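Local coordinates for transcriptional regulator, crp family (Thermotoga maritima, PDB 1O5L), which probably binds DNA and regulates transcription as a member of the Crp family, with an effector domain of the cyclic nucleotide-binding type, at residues F78-E83 / L118-D123; K34-P39 / T53-E58; D108-M111 / L116-F119. One frame throughout, in Å; residues are numbered along the deposited sequence.

Interaction 1: residues F78-E83 / L118-D123; sequences FIFSSE and LFFLKD
Phe-120 carries the helical side of this contact alone, pushing its ring into the angle between Ile-79 and Phe-80. Phe-119, one residue before it on the helix, packs on Met-13 and Leu-15 at the start of the modelled chain. At Phe-120 the ring carbon CG lies anti to the backbone N (chi1 -173°), which directs the ring off the helix toward the loop. Its CZ comes 3.8 Å from CE2 of Phe-80, meeting that ring at its edge and close to its plane. The two ring planes are nearly perpendicular, at 87°, but the centroids stand 6.0 Å apart and the approach is oblique. Ile-79 joins in: its CD1 reaches the edge of the Phe-120 ring, 4.3 Å from CE1, while its CG2 lies over one face of Phe-80, near the rim. Replacing Phe-80 by an alanine would probably open a gap beside CZ of Phe-120 and deprive CG2 of Ile-79 of the ring face it covers. Both loop side chains stand at the middle positions of a type I beta turn, Phe-78 to Ser-81, in which Ser-81 OG donates to Phe-78 O at 3.1 Å. In Crp-family proteins a long helix following the effector domain pairs with its counterpart to form the dimer, and helix 114-139 fits that role. Further along it, Leu-121 packs against Leu-121 of the second subunit, which also touches Phe-80. Asp-123 then fastens the helix to the residues preceding the turn, its OD1 hydrogen-bonded to Ser-76 OG.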
loop_
_atom_site.group_PDB
_atom_site.type_symbol
_atom_site.label_atom_id
_atom_site.label_comp_id
_atom_site.label_asym_id
_atom_site.label_seq_id
_atom_site.Cartn_x
_atom_site.Cartn_y
_atom_site.Cartn_z
ATOM N N PHE A 78 -5.453 -4.183 -0.030
ATOM C CA PHE A 78 -6.052 -4.901 -1.160
ATOM C C PHE A 78 -7.337 -4.224 -1.643
ATOM O O PHE A 78 -7.823 -4.515 -2.741
ATOM C CB PHE A 78 -6.314 -6.370 -0.774
ATOM C CG PHE A 78 -5.056 -7.167 -0.511
ATOM C CD1 PHE A 78 -4.371 -7.765 -1.551
ATOM C CD2 PHE A 78 -4.574 -7.322 0.778
ATOM C CE1 PHE A 78 -3.184 -8.510 -1.318
ATOM C CE2 PHE A 78 -3.384 -8.067 1.029
ATOM C CZ PHE A 78 -2.697 -8.657 -0.013
ATOM N N ILE A 79 -7.869 -3.305 -0.834
ATOM C CA ILE A 79 -9.194 -2.731 -1.097
ATOM C C ILE A 79 -9.257 -2.066 -2.446
ATOM O O ILE A 79 -10.170 -2.362 -3.228
ATOM C CB ILE A 79 -9.625 -1.754 0.034
ATOM C CG1 ILE A 79 -9.814 -2.504 1.358
ATOM C CG2 ILE A 79 -10.930 -1.047 -0.324
ATOM C CD1 ILE A 79 -9.789 -1.586 2.598
ATOM N N PHE A 80 -8.240 -1.247 -2.760
ATOM C CA PHE A 80 -8.259 -0.394 -3.949
ATOM C C PHE A 80 -7.428 -0.894 -5.146
ATOM O O PHE A 80 -7.190 -0.136 -6.093
ATOM C CB PHE A 80 -7.929 1.070 -3.552
ATOM C CG PHE A 80 -9.024 1.727 -2.676
ATOM C CD1 PHE A 80 -10.218 2.181 -3.246
ATOM C CD2 PHE A 80 -8.871 1.827 -1.292
ATOM C CE1 PHE A 80 -11.236 2.752 -2.450
ATOM C CE2 PHE A 80 -9.848 2.378 -0.487
ATOM C CZ PHE A 80 -11.062 2.844 -1.082
ATOM N N SER A 81 -7.038 -2.172 -5.170
ATOM C CA SER A 81 -6.441 -2.703 -6.417
ATOM C C SER A 81 -7.467 -2.831 -7.550
ATOM O O SER A 81 -8.680 -2.702 -7.350
ATOM C CB SER A 81 -5.705 -4.035 -6.216
ATOM O OG SER A 81 -6.480 -4.979 -5.523
ATOM N N SER A 82 -6.955 -3.011 -8.759
ATOM C CA SER A 82 -7.744 -3.577 -9.861
ATOM C C SER A 82 -8.242 -4.992 -9.487
ATOM O O SER A 82 -7.496 -5.802 -8.930
ATOM C CB SER A 82 -6.873 -3.621 -11.108
ATOM O OG SER A 82 -5.528 -3.385 -10.712
ATOM N N GLU A 83 -9.511 -5.272 -9.761
ATOM C CA GLU A 83 -10.121 -6.555 -9.376
ATOM C C GLU A 83 -9.744 -6.945 -7.931
ATOM O O GLU A 83 -9.026 -7.903 -7.707
ATOM C CB GLU A 83 -9.728 -7.644 -10.389
ATOM C CG GLU A 83 -10.538 -8.936 -10.290
ATOM C CD GLU A 83 -10.046 -10.026 -11.240
ATOM O OE1 GLU A 83 -9.971 -9.773 -12.470
ATOM O OE2 GLU A 83 -9.726 -11.136 -10.745
ATOM N N LEU A 118 -4.627 10.311 6.245
ATOM C CA LEU A 118 -3.299 10.037 6.753
ATOM C C LEU A 118 -3.208 8.694 7.476
ATOM O O LEU A 118 -2.274 7.941 7.233
ATOM C CB LEU A 118 -2.834 11.151 7.680
ATOM C CG LEU A 118 -2.109 12.299 6.969
ATOM C CD1 LEU A 118 -2.026 13.505 7.879
ATOM C CD2 LEU A 118 -0.728 11.846 6.536
ATOM N N PHE A 119 -4.184 8.420 8.351
ATOM C CA PHE A 119 -4.272 7.147 9.046
ATOM C C PHE A 119 -4.296 5.966 8.081
ATOM O O PHE A 119 -3.479 5.054 8.214
ATOM C CB PHE A 119 -5.507 7.103 9.939
ATOM C CG PHE A 119 -5.695 5.784 10.631
ATOM C CD1 PHE A 119 -6.412 4.750 10.011
ATOM C CD2 PHE A 119 -5.137 5.556 11.884
ATOM C CE1 PHE A 119 -6.563 3.502 10.641
ATOM C CE2 PHE A 119 -5.304 4.317 12.533
ATOM C CZ PHE A 119 -6.021 3.294 11.908
ATOM N N PHE A 120 -5.233 6.000 7.120
ATOM C CA PHE A 120 -5.374 4.986 6.070
ATOM C C PHE A 120 -4.100 4.801 5.233
ATOM O O PHE A 120 -3.657 3.665 5.005
ATOM C CB PHE A 120 -6.563 5.332 5.132
ATOM C CG PHE A 120 -6.867 4.248 4.122
ATOM C CD1 PHE A 120 -7.359 3.023 4.540
ATOM C CD2 PHE A 120 -6.604 4.424 2.793
ATOM C CE1 PHE A 120 -7.607 2.010 3.655
ATOM C CE2 PHE A 120 -6.865 3.386 1.873
ATOM C CZ PHE A 120 -7.372 2.186 2.328
ATOM N N LEU A 121 -3.523 5.895 4.743
ATOM C CA LEU A 121 -2.324 5.781 3.930
ATOM C C LEU A 121 -1.159 5.191 4.771
ATOM O O LEU A 121 -0.385 4.373 4.245
ATOM C CB LEU A 121 -1.929 7.110 3.315
ATOM C CG LEU A 121 -2.846 7.753 2.274
ATOM C CD1 LEU A 121 -2.277 9.123 1.922
ATOM C CD2 LEU A 121 -3.019 6.895 1.006
ATOM N N LYS A 122 -1.081 5.582 6.059
ATOM C CA LYS A 122 -0.139 5.007 7.022
ATOM C C LYS A 122 -0.335 3.495 7.244
ATOM O O LYS A 122 0.634 2.732 7.293
ATOM C CB LYS A 122 -0.228 5.742 8.370
ATOM C CG LYS A 122 0.883 5.387 9.386
ATOM C CD LYS A 122 0.770 6.194 10.716
ATOM C CE LYS A 122 1.819 5.698 11.744
ATOM N NZ LYS A 122 2.043 6.620 12.933
ATOM N N ASP A 123 -1.588 3.072 7.367
ATOM C CA ASP A 123 -1.920 1.658 7.555
ATOM C C ASP A 123 -1.455 0.797 6.371
ATOM O O ASP A 123 -0.828 -0.258 6.544
ATOM C CB ASP A 123 -3.428 1.512 7.731
ATOM C CG ASP A 123 -3.862 0.090 8.018
ATOM O OD1 ASP A 123 -3.924 -0.814 7.176
ATOM O OD2 ASP A 123 -4.195 -0.207 9.158
#

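Interaction 2: residues K34-P39 / T53-E58; sequences KHQDDP and TEHVSE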
loop_
_atom_site.group_PDB
_atom_site.type_symbol
_atom_site.label_atom_id
_atom_site.label_comp_id
_atom_site.label_asym_id
_atom_site.label_seq_id
_atom_site.Cartn_x
_atom_site.Cartn_y
_atom_site.Cartn_z
ATOM N N LYS A 34 -15.144 -13.909 5.262
ATOM C CA LYS A 34 -14.933 -13.951 3.818
ATOM C C LYS A 34 -14.055 -15.149 3.471
ATOM O O LYS A 34 -13.222 -15.610 4.288
ATOM C CB LYS A 34 -14.215 -12.703 3.321
ATOM C CG LYS A 34 -14.946 -11.389 3.484
ATOM C CD LYS A 34 -16.087 -11.260 2.484
ATOM C CE LYS A 34 -16.961 -10.069 2.783
ATOM N NZ LYS A 34 -18.100 -9.999 1.825
ATOM N N HIS A 35 -14.266 -15.663 2.263
ATOM C CA HIS A 35 -13.399 -16.673 1.677
ATOM C C HIS A 35 -12.333 -16.017 0.860
ATOM O O HIS A 35 -12.538 -14.947 0.277
ATOM C CB HIS A 35 -14.167 -17.599 0.741
ATOM C CG HIS A 35 -15.182 -18.419 1.444
ATOM N ND1 HIS A 35 -16.470 -17.978 1.651
ATOM C CD2 HIS A 35 -15.083 -19.624 2.052
ATOM C CE1 HIS A 35 -17.133 -18.900 2.327
ATOM N NE2 HIS A 35 -16.314 -19.910 2.579
ATOM N N GLN A 36 -11.211 -16.720 0.805
ATOM C CA GLN A 36 -10.141 -16.439 -0.101
ATOM C C GLN A 36 -10.750 -16.300 -1.498
ATOM O O GLN A 36 -11.597 -17.086 -1.876
ATOM C CB GLN A 36 -9.115 -17.585 -0.017
ATOM C CG GLN A 36 -7.821 -17.388 -0.808
ATOM C CD GLN A 36 -6.651 -18.182 -0.206
ATOM O OE1 GLN A 36 -6.539 -18.311 1.030
ATOM N NE2 GLN A 36 -5.791 -18.723 -1.069
ATOM N N ASP A 37 -10.322 -15.264 -2.223
ATOM C CA ASP A 37 -10.846 -14.875 -3.555
ATOM C C ASP A 37 -12.224 -14.166 -3.619
ATOM O O ASP A 37 -12.639 -13.783 -4.705
ATOM C CB ASP A 37 -10.815 -16.051 -4.533
ATOM C CG ASP A 37 -9.445 -16.677 -4.631
ATOM O OD1 ASP A 37 -8.441 -15.950 -4.440
ATOM O OD2 ASP A 37 -9.275 -17.892 -4.881
ATOM N N ASP A 38 -12.921 -14.001 -2.495
ATOM C CA ASP A 38 -14.168 -13.225 -2.472
ATOM C C ASP A 38 -13.865 -11.771 -2.872
ATOM O O ASP A 38 -12.836 -11.237 -2.465
ATOM C CB ASP A 38 -14.811 -13.230 -1.071
ATOM C CG ASP A 38 -15.548 -14.545 -0.733
ATOM O OD1 ASP A 38 -15.637 -15.477 -1.547
ATOM O OD2 ASP A 38 -16.084 -14.735 0.370
ATOM N N PRO A 39 -14.726 -11.133 -3.669
ATOM C CA PRO A 39 -14.502 -9.732 -4.041
ATOM C C PRO A 39 -14.575 -8.819 -2.843
ATOM O O PRO A 39 -15.328 -9.087 -1.910
ATOM C CB PRO A 39 -15.619 -9.406 -5.074
ATOM C CG PRO A 39 -16.438 -10.676 -5.281
ATOM C CD PRO A 39 -15.929 -11.709 -4.312
ATOM N N THR A 53 -6.846 -15.078 10.165
ATOM C CA THR A 53 -6.597 -15.114 8.741
ATOM C C THR A 53 -5.870 -16.415 8.428
ATOM O O THR A 53 -4.888 -16.756 9.100
ATOM C CB THR A 53 -5.802 -13.875 8.245
ATOM O OG1 THR A 53 -4.561 -13.716 8.950
ATOM C CG2 THR A 53 -6.557 -12.579 8.503
ATOM N N GLU A 54 -6.363 -17.143 7.425
ATOM C CA GLU A 54 -5.797 -18.420 7.071
ATOM C C GLU A 54 -5.738 -18.605 5.554
ATOM O O GLU A 54 -6.733 -18.408 4.852
ATOM C CB GLU A 54 -6.558 -19.562 7.772
ATOM C CG GLU A 54 -7.984 -19.749 7.296
ATOM C CD GLU A 54 -8.829 -20.698 8.150
ATOM O OE1 GLU A 54 -8.438 -21.014 9.307
ATOM O OE2 GLU A 54 -9.914 -21.123 7.639
ATOM N N HIS A 55 -4.553 -18.950 5.060
ATOM C CA HIS A 55 -4.338 -19.219 3.643
ATOM C C HIS A 55 -4.698 -20.661 3.280
ATOM O O HIS A 55 -4.306 -21.598 3.963
ATOM C CB HIS A 55 -2.889 -18.961 3.260
ATOM C CG HIS A 55 -2.628 -19.097 1.790
ATOM N ND1 HIS A 55 -2.482 -20.323 1.168
ATOM C CD2 HIS A 55 -2.509 -18.162 0.816
ATOM C CE1 HIS A 55 -2.277 -20.136 -0.124
ATOM N NE2 HIS A 55 -2.286 -18.836 -0.362
ATOM N N VAL A 56 -5.449 -20.810 2.194
ATOM C CA VAL A 56 -5.946 -22.101 1.742
ATOM C C VAL A 56 -5.047 -22.555 0.620
ATOM O O VAL A 56 -4.816 -21.807 -0.336
ATOM C CB VAL A 56 -7.382 -22.021 1.185
ATOM C CG1 VAL A 56 -7.940 -23.423 0.986
ATOM C CG2 VAL A 56 -8.283 -21.227 2.099
ATOM N N SER A 57 -4.526 -23.769 0.752
ATOM C CA SER A 57 -3.617 -24.326 -0.234
ATOM C C SER A 57 -4.351 -25.233 -1.231
ATOM O O SER A 57 -5.492 -25.674 -1.028
ATOM C CB SER A 57 -2.498 -25.122 0.454
ATOM O OG SER A 57 -3.012 -26.315 1.020
ATOM N N GLU A 58 -3.618 -25.544 -2.283
ATOM C CA GLU A 58 -4.103 -26.248 -3.451
ATOM C C GLU A 58 -4.850 -27.552 -3.110
ATOM O O GLU A 58 -5.660 -28.041 -3.911
ATOM C CB GLU A 58 -2.898 -26.515 -4.389
ATOM C CG GLU A 58 -2.174 -25.237 -4.862
ATOM C CD GLU A 58 -1.376 -24.514 -3.757
ATOM O OE1 GLU A 58 -0.325 -25.065 -3.338
ATOM O OE2 GLU A 58 -1.801 -23.418 -3.285
#
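Two hydrogen bonds of unequal quality join the Gln-36 amide to the backbone of Val-56. The stronger runs from Val-56 N to Gln-36 OE1, 3.0 Å long and fairly straight at 163°, with the donor tilted from the carbonyl plane. The weak one returns from Gln-36 NE2 to Val-56 O at 3.3 Å. Gripping the N and O of one residue probably restrains the amide's rotation, though the weak bond adds less. The side chain spans the gap because CG stands anti to the backbone N (chi1 -174°) and the chain beyond it is extended.

Van der Waals contact fills in around this bridge. Val-56 CG2 lies 3.6 Å from Gln-36 OE1, and Gln-36 NE2 sits over one face of the His-55 imidazole, toward its rim, with amide and ring planes 54° apart.

Within the loop, His-35 to Asp-38 form a type II beta turn. Asp-38 OD2 accepts from His-35 N at 2.8 Å, the donor lying above the carboxylate plane.

In the beta-roll of this cyclic nucleotide-binding-type domain, strand 89-92 separates strands 32-34 and 51-56. The glutamine bridges past its end, where Asn-89 OD1 accepts from Gln-36 N, and His-55 meets the Phe-136 ring of the second subunit.

Interaction 3: residues D108-M111 / L116-F119; sequences DLLM and LLLF
Leu-110 and Leu-117 bring their backbones together where helix 103-112 gives way to helix 114-139, their CA atoms only 4.9 Å apart across a short connection. Here the carbonyl oxygen of Leu-110 lies 3.7 Å from Leu-117 CB, so backbone as well as side chain takes part in the packing. Leu-110 sends one methyl, CD2, against the second helix, where it touches both Leu-117 CA and the branch carbon CG of Leu-116, the latter at 3.9 Å. The Leu-110 and Leu-116 side chains cross at about a right angle. With its CG anti to the backbone N (chi1 -179°), Leu-116 extends across the gap, and its CD2 settles 3.7 Å from Leu-109 CB, beside the carbonyl oxygen of Leu-109. A looser touch between Leu-110 CD2 and Leu-117 CD1, 4.3 Å apart, completes the cluster. These leucines pack the elbow between helix 103-112 and the long helix 114-139, which lies at the dimer interface. The second subunit continues the packing: its Leu-117 lies on Leu-110, its Met-111 on Leu-117, and its Arg-114 forms a salt bridge with Asp-108 OD1. Between the two segments the contact is made by aliphatic groups and backbone, so its hold rests on the burial of apolar surface and on close fit, without the directional constraint of a polar pair.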
loop_
_atom_site.group_PDB
_atom_site.type_symbol
_atom_site.label_atom_id
_atom_site.label_comp_id
_atom_site.label_asym_id
_atom_site.label_seq_id
_atom_site.Cartn_x
_atom_site.Cartn_y
_atom_site.Cartn_z
ATOM N N ASP A 108 -15.326 9.122 -0.099
ATOM C CA ASP A 108 -15.858 10.444 0.235
ATOM C C ASP A 108 -15.321 10.885 1.587
ATOM O O ASP A 108 -14.946 12.025 1.729
ATOM C CB ASP A 108 -17.404 10.475 0.294
ATOM C CG ASP A 108 -18.071 10.204 -1.044
ATOM O OD1 ASP A 108 -17.415 10.334 -2.085
ATOM O OD2 ASP A 108 -19.274 9.871 -1.158
ATOM N N LEU A 109 -15.328 9.988 2.571
ATOM C CA LEU A 109 -14.803 10.270 3.909
ATOM C C LEU A 109 -13.300 10.627 3.901
ATOM O O LEU A 109 -12.880 11.555 4.588
ATOM C CB LEU A 109 -15.024 9.075 4.842
ATOM C CG LEU A 109 -16.460 8.776 5.248
ATOM C CD1 LEU A 109 -16.563 7.444 5.955
ATOM C CD2 LEU A 109 -17.074 9.891 6.122
ATOM N N LEU A 110 -12.512 9.867 3.134
ATOM C CA LEU A 110 -11.096 10.138 2.939
ATOM C C LEU A 110 -10.866 11.542 2.404
ATOM O O LEU A 110 -9.897 12.215 2.802
ATOM C CB LEU A 110 -10.488 9.138 1.934
ATOM C CG LEU A 110 -10.335 7.683 2.390
ATOM C CD1 LEU A 110 -9.686 6.812 1.328
ATOM C CD2 LEU A 110 -9.508 7.623 3.671
ATOM N N MET A 111 -11.727 11.976 1.474
ATOM C CA MET A 111 -11.551 13.287 0.831
ATOM C C MET A 111 -11.889 14.436 1.778
ATOM O O MET A 111 -11.405 15.562 1.589
ATOM C CB MET A 111 -12.377 13.388 -0.464
ATOM C CG MET A 111 -11.814 12.488 -1.590
ATOM S SD MET A 111 -12.585 12.610 -3.216
ATOM C CE MET A 111 -13.962 12.345 -2.883
ATOM N N LEU A 116 -8.068 11.009 8.833
ATOM C CA LEU A 116 -8.459 9.700 8.326
ATOM C C LEU A 116 -7.616 9.261 7.125
ATOM O O LEU A 116 -7.131 8.116 7.060
ATOM C CB LEU A 116 -9.948 9.701 7.934
ATOM C CG LEU A 116 -10.543 8.385 7.401
ATOM C CD1 LEU A 116 -10.446 7.242 8.450
ATOM C CD2 LEU A 116 -11.984 8.575 6.975
ATOM N N LEU A 117 -7.458 10.174 6.168
ATOM C CA LEU A 117 -6.655 9.916 4.975
ATOM C C LEU A 117 -5.229 9.502 5.379
ATOM O O LEU A 117 -4.688 8.500 4.892
ATOM C CB LEU A 117 -6.615 11.172 4.071
ATOM C CG LEU A 117 -5.771 11.033 2.789
ATOM C CD1 LEU A 117 -6.180 9.820 1.948
ATOM C CD2 LEU A 117 -5.881 12.298 1.948
ATOM N N LEU A 118 -4.627 10.311 6.245
ATOM C CA LEU A 118 -3.299 10.037 6.753
ATOM C C LEU A 118 -3.208 8.694 7.476
ATOM O O LEU A 118 -2.274 7.941 7.233
ATOM C CB LEU A 118 -2.834 11.151 7.680
ATOM C CG LEU A 118 -2.109 12.299 6.969
ATOM C CD1 LEU A 118 -2.026 13.505 7.879
ATOM C CD2 LEU A 118 -0.728 11.846 6.536
ATOM N N PHE A 119 -4.184 8.420 8.351
ATOM C CA PHE A 119 -4.272 7.147 9.046
ATOM C C PHE A 119 -4.296 5.966 8.081
ATOM O O PHE A 119 -3.479 5.054 8.214
ATOM C CB PHE A 119 -5.507 7.103 9.939
ATOM C CG PHE A 119 -5.695 5.784 10.631
ATOM C CD1 PHE A 119 -6.412 4.750 10.011
ATOM C CD2 PHE A 119 -5.137 5.556 11.884
ATOM C CE1 PHE A 119 -6.563 3.502 10.641
ATOM C CE2 PHE A 119 -5.304 4.317 12.533
ATOM C CZ PHE A 119 -6.021 3.294 11.908
#

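In the fold
From the N terminus, interaction 2 comes first, closing the stretch from strand 32-34 through strand 42-48 to strand 51-56 and tying the turn after strand 32-34 to strand 51-56 within the beta-roll. It is complete before interaction 1 opens at the 78-83 loop. Interaction 1 spans the last strands and helix 103-112 to reach helix 114-139, and interaction 3 sits almost wholly inside that span, the two ending on overlapping residues, Leu-118 and Phe-119. They also touch, CB of Phe-120 lying 4.0 Å from CD2 of Leu-110. Both thus seat the long helix, and both lie against the second subunit, which interaction 2 meets at His-55. Interaction 2 lies about 28 Å from interaction 3, centre to centre.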